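Local atomic coordinates of intergenic-region protein (Escherichia coli CFT073, PDB entry 2WJ9), a protein that probably inhibits restriction enzymes, helping incoming foreign DNA to escape cleavage. Residues B[96-99]-B[103-106]; B[145-150]-B[154-159]. All blocks are in the same frame, centred on the assembly; numbering follows the deposited sequence. Where two conformers were deposited one is given.

Overall arrangement
Contact 1 joins strands 93-98 and 103-107, the hairpin that makes up most of a small antiparallel sheet completed by strand 48-50. Contact 2 lies further along the chain, where helix 132-151 turns back into helix 154-168, so contact 1 is complete well before contact 2 begins. Their centres are about 16 Å apart, contact 1 nearer the middle of the chain. The same two helices reach the sheet: Phe104 packs on each of them, and Ala103 comes beside His159. One helical pair thus packs against the hairpin and, at its turn, meets the second subunit.

Contact 1: residues B[96-99]-B[103-106]; sequences YTLN and AFMA
Phe104 lies with one face of its ring over CB of Tyr96, a CH-pi contact in which that carbon sits close to the ring normal, 3.9 Å from the ring centroid. The two aromatic rings run nearly parallel, planes 20° apart, but are offset so far that little of one ring lies over the other. Their centroids are 5.3 Å apart; it is the root of Tyr96, more than its ring, that meets Phe104. A first torsion of 68° tucks Phe104 CG between its own backbone N and carbonyl carbon and leans the ring toward the neighbouring strand, over the base of Tyr96. There Leu98 comes in at about a right angle, its CG 4.0 Å from Phe104 CE2 at the ring edge. Ala106 O lies in the plane of the Tyr96 ring, at its edge, 3.7 Å from Tyr96 CE2.

Backbone pairing sets the two aromatic residues opposite each other. Tyr96 and Phe104 form a hydrogen-bonded antiparallel pair, Tyr96 N to Phe104 O and Phe104 N to Tyr96 O both measuring 2.9 Å. Tyr96 O also receives a CA-H...O contact from Ala103 CA at 3.2 Å. Thr97 faces Ala103 as the adjoining non-hydrogen-bonded pair, on the surface turned to helix 59-64. Behind the aromatic face, Phe104 packs on Ile137, Cys140 and Tyr144 of helix 132-151, while Leu98 rests on Leu163 and Tyr166 of helix 154-168. This is an antiparallel beta hairpin, its strands linked by a short turn and its two faces packed between helices.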
loop_
_atom_site.group_PDB
_atom_site.type_symbol
_atom_site.label_atom_id
_atom_site.label_comp_id
_atom_site.label_asym_id
_atom_site.label_seq_id
_atom_site.Cartn_x
_atom_site.Cartn_y
_atom_site.Cartn_z
ATOM N N TYR B 96 -5.234 -15.756 8.089
ATOM C CA TYR B 96 -6.304 -14.895 7.559
ATOM C C TYR B 96 -5.959 -14.289 6.186
ATOM O O TYR B 96 -4.811 -13.934 5.918
ATOM C CB TYR B 96 -6.605 -13.749 8.542
ATOM C CG TYR B 96 -7.137 -14.216 9.875
ATOM C CD1 TYR B 96 -8.498 -14.447 10.060
ATOM C CD2 TYR B 96 -6.283 -14.440 10.947
ATOM C CE1 TYR B 96 -8.991 -14.887 11.282
ATOM C CE2 TYR B 96 -6.764 -14.869 12.178
ATOM C CZ TYR B 96 -8.120 -15.102 12.340
ATOM O OH TYR B 96 -8.602 -15.548 13.561
ATOM N N THR B 97 -6.978 -14.158 5.339
ATOM C CA THR B 97 -6.900 -13.395 4.085
ATOM C C THR B 97 -7.705 -12.092 4.190
ATOM O O THR B 97 -8.665 -12.018 4.961
ATOM C CB THR B 97 -7.401 -14.223 2.862
ATOM O OG1 THR B 97 -8.785 -14.588 3.013
ATOM C CG2 THR B 97 -6.551 -15.483 2.687
ATOM N N LEU B 98 -7.297 -11.083 3.413
ATOM C CA LEU B 98 -7.971 -9.777 3.363
ATOM C C LEU B 98 -8.583 -9.598 1.963
ATOM O O LEU B 98 -8.043 -10.109 0.988
ATOM C CB LEU B 98 -6.978 -8.638 3.682
ATOM C CG LEU B 98 -6.498 -8.459 5.144
ATOM C CD1 LEU B 98 -5.221 -7.640 5.196
ATOM C CD2 LEU B 98 -7.576 -7.834 6.029
ATOM N N ASN B 99 -9.686 -8.863 1.872
ATOM C CA ASN B 99 -10.379 -8.645 0.577
ATOM C C ASN B 99 -9.725 -7.592 -0.343
ATOM O O ASN B 99 -10.293 -7.242 -1.402
ATOM C CB ASN B 99 -11.863 -8.325 0.800
ATOM C CG ASN B 99 -12.086 -7.075 1.640
ATOM O OD1 ASN B 99 -11.207 -6.653 2.385
ATOM N ND2 ASN B 99 -13.271 -6.488 1.533
ATOM N N ALA B 103 -2.836 -10.624 3.499
ATOM C CA ALA B 103 -2.923 -11.851 4.289
ATOM C C ALA B 103 -2.042 -11.697 5.530
ATOM O O ALA B 103 -1.042 -10.962 5.505
ATOM C CB ALA B 103 -2.489 -13.070 3.451
ATOM N N PHE B 104 -2.418 -12.376 6.608
ATOM C CA PHE B 104 -1.669 -12.288 7.870
ATOM C C PHE B 104 -1.968 -13.461 8.816
ATOM O O PHE B 104 -2.751 -14.357 8.503
ATOM C CB PHE B 104 -1.920 -10.933 8.553
ATOM C CG PHE B 104 -3.324 -10.739 9.058
ATOM C CD1 PHE B 104 -3.627 -10.935 10.394
ATOM C CD2 PHE B 104 -4.343 -10.343 8.198
ATOM C CE1 PHE B 104 -4.917 -10.743 10.876
ATOM C CE2 PHE B 104 -5.641 -10.151 8.675
ATOM C CZ PHE B 104 -5.927 -10.347 10.008
ATOM N N MET B 105 -1.308 -13.481 9.964
ATOM C CA MET B 105 -1.597 -14.480 10.992
ATOM C C MET B 105 -1.755 -13.793 12.337
ATOM O O MET B 105 -1.058 -12.820 12.623
ATOM C CB MET B 105 -0.499 -15.553 11.058
ATOM C CG MET B 105 0.862 -15.060 11.517
ATOM S SD MET B 105 2.179 -16.311 11.446
ATOM C CE MET B 105 1.334 -17.730 12.091
ATOM N N ALA B 106 -2.678 -14.294 13.149
ATOM C CA ALA B 106 -2.940 -13.717 14.474
ATOM C C ALA B 106 -3.737 -14.684 15.341
ATOM O O ALA B 106 -4.329 -15.633 14.834
ATOM C CB ALA B 106 -3.720 -12.405 14.315
#

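Contact 2: residues B[145-150]-B[154-159]; sequences SHHACR and YAMTVH
Met156 pushes its CG against the backbone of helix 145-150, 3.4 Å from Ala148 N and 3.8 Å from Ala148 CB. This is the tight part of the contact. The small methyl of Ala148 points at the other helix and lets the two antiparallel axes, 160° apart, approach to 8.2 Å; Ala148 CB also lies 3.8 Å from Thr157 N, and Ala148 touches Ala36 of the second subunit as well. With CG anti to the backbone N (chi1 -173°), the Met156 chain leaves its helix toward Ala148, then bends at chi2 and chi3 to bring the sulfur alongside His147. Met156 SD sits in the plane of the imidazole, at its edge, 3.9 Å from His147 CD2, a Met-aromatic contact of the edge type. The ring is also held by a hydrogen bond from NE2 to Pro68 O, and both it and Met156 pack on Leu73 of helix 73-84.

Away from this seam, His146 and Arg150 are exposed on the side of their helix that does not meet 154-159. Cys149 is also turned from that partner, forming an interchain disulfide with Cys37 of the second subunit. Thr157 belongs to both surroundings: Thr157 OG1 lies 3.8 Å from Ala148 CB, yet its stronger polar partner is Ala36 O of the second subunit, beside a weak bond to Cys153 O.

No hydrogen bond links the two segments. Their grip on each other is therefore one of methyl and methylene packing together with the sulfur at the imidazole edge, whereas the polar ends of His147 and Thr157 and the disulfide of Cys149 tie this helical turn to Pro68, in the loop before helix 73-84, and to the second subunit.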
loop_
_atom_site.group_PDB
_atom_site.type_symbol
_atom_site.label_atom_id
_atom_site.label_comp_id
_atom_site.label_asym_id
_atom_site.label_seq_id
_atom_site.Cartn_x
_atom_site.Cartn_y
_atom_site.Cartn_z
ATOM N N SER B 145 7.585 -5.215 6.681
ATOM C CA SER B 145 8.361 -4.010 6.387
ATOM C C SER B 145 9.866 -4.296 6.417
ATOM O O SER B 145 10.602 -3.873 5.528
ATOM C CB SER B 145 7.998 -2.873 7.351
ATOM O OG SER B 145 8.029 -3.288 8.708
ATOM N N HIS B 146 10.317 -5.019 7.442
ATOM C CA HIS B 146 11.712 -5.418 7.544
ATOM C C HIS B 146 12.134 -6.264 6.340
ATOM O O HIS B 146 13.159 -6.016 5.714
ATOM C CB HIS B 146 11.945 -6.172 8.864
ATOM C CG HIS B 146 13.380 -6.480 9.151
ATOM N ND1 HIS B 146 14.026 -7.584 8.634
ATOM C CD2 HIS B 146 14.283 -5.852 9.944
ATOM C CE1 HIS B 146 15.271 -7.605 9.076
ATOM N NE2 HIS B 146 15.452 -6.567 9.872
ATOM N N HIS B 147 11.301 -7.241 5.981
ATOM C CA HIS B 147 11.683 -8.186 4.940
ATOM C C HIS B 147 11.638 -7.545 3.540
ATOM O O HIS B 147 12.438 -7.892 2.664
ATOM C CB HIS B 147 10.790 -9.429 5.009
ATOM C CG HIS B 147 11.405 -10.651 4.396
ATOM N ND1 HIS B 147 12.603 -11.180 4.825
ATOM C CD2 HIS B 147 10.980 -11.454 3.391
ATOM C CE1 HIS B 147 12.894 -12.250 4.108
ATOM N NE2 HIS B 147 11.923 -12.439 3.229
ATOM N N ALA B 148 10.721 -6.595 3.346
ATOM C CA ALA B 148 10.695 -5.793 2.114
ATOM C C ALA B 148 12.006 -5.008 1.934
ATOM O O ALA B 148 12.568 -4.949 0.834
ATOM C CB ALA B 148 9.499 -4.840 2.116
ATOM N N CYS B 149 12.505 -4.432 3.020
ATOM C CA CYS B 149 13.745 -3.657 2.953
ATOM C C CYS B 149 14.983 -4.538 2.729
ATOM O O CYS B 149 15.930 -4.121 2.063
ATOM C CB CYS B 149 13.936 -2.795 4.197
ATOM S SG CYS B 149 12.670 -1.541 4.418
ATOM N N ARG B 150 14.971 -5.747 3.280
ATOM C CA ARG B 150 16.072 -6.685 3.076
ATOM C C ARG B 150 16.108 -7.242 1.645
ATOM O O ARG B 150 17.168 -7.321 1.035
ATOM C CB ARG B 150 16.005 -7.836 4.089
ATOM C CG ARG B 150 17.045 -8.915 3.839
ATOM C CD ARG B 150 17.061 -9.972 4.914
ATOM N NE ARG B 150 17.979 -11.047 4.556
ATOM C CZ ARG B 150 18.263 -12.099 5.322
ATOM N NH1 ARG B 150 17.712 -12.229 6.515
ATOM N NH2 ARG B 150 19.107 -13.026 4.894
ATOM N N TYR B 154 9.173 -6.135 -4.333
ATOM C CA TYR B 154 7.972 -5.294 -4.269
ATOM C C TYR B 154 6.710 -6.071 -3.869
ATOM O O TYR B 154 5.767 -5.495 -3.334
ATOM C CB TYR B 154 7.747 -4.551 -5.594
ATOM C CG TYR B 154 8.729 -3.423 -5.844
ATOM C CD1 TYR B 154 8.498 -2.145 -5.339
ATOM C CD2 TYR B 154 9.886 -3.633 -6.588
ATOM C CE1 TYR B 154 9.398 -1.106 -5.561
ATOM C CE2 TYR B 154 10.792 -2.593 -6.819
ATOM C CZ TYR B 154 10.543 -1.334 -6.299
ATOM O OH TYR B 154 11.439 -0.302 -6.537
ATOM N N ALA B 155 6.687 -7.372 -4.121
ATOM C CA ALA B 155 5.577 -8.206 -3.641
ATOM C C ALA B 155 5.460 -8.173 -2.104
ATOM O O ALA B 155 4.358 -8.208 -1.568
ATOM C CB ALA B 155 5.717 -9.644 -4.141
ATOM N N MET B 156 6.591 -8.085 -1.401
ATOM C CA MET B 156 6.578 -8.003 0.074
ATOM C C MET B 156 6.067 -6.622 0.509
ATOM O O MET B 156 5.259 -6.517 1.451
ATOM C CB MET B 156 7.968 -8.292 0.659
ATOM C CG MET B 156 8.021 -8.390 2.192
ATOM S SD MET B 156 7.465 -9.919 2.978
ATOM C CE MET B 156 5.675 -9.757 2.962
ATOM N N THR B 157 6.539 -5.583 -0.184
ATOM C CA THR B 157 6.058 -4.200 0.004
ATOM C C THR B 157 4.530 -4.104 -0.129
ATOM O O THR B 157 3.853 -3.453 0.678
ATOM C CB THR B 157 6.715 -3.209 -1.008
ATOM O OG1 THR B 157 8.099 -3.532 -1.218
ATOM C CG2 THR B 157 6.596 -1.755 -0.530
ATOM N N VAL B 158 3.975 -4.750 -1.154
ATOM C CA VAL B 158 2.530 -4.734 -1.331
ATOM C C VAL B 158 1.770 -5.399 -0.166
ATOM O O VAL B 158 0.770 -4.851 0.294
ATOM C CB VAL B 158 2.133 -5.334 -2.687
ATOM C CG1 VAL B 158 0.627 -5.581 -2.755
ATOM C CG2 VAL B 158 2.620 -4.422 -3.824
ATOM N N HIS B 159 2.255 -6.540 0.320
ATOM C CA HIS B 159 1.708 -7.148 1.545
ATOM C C HIS B 159 1.733 -6.165 2.734
ATOM O O HIS B 159 0.763 -6.075 3.495
ATOM C CB HIS B 159 2.431 -8.460 1.898
ATOM C CG HIS B 159 1.812 -9.677 1.275
ATOM N ND1 HIS B 159 0.514 -10.065 1.531
ATOM C CD2 HIS B 159 2.313 -10.591 0.408
ATOM C CE1 HIS B 159 0.234 -11.155 0.835
ATOM N NE2 HIS B 159 1.311 -11.500 0.149
#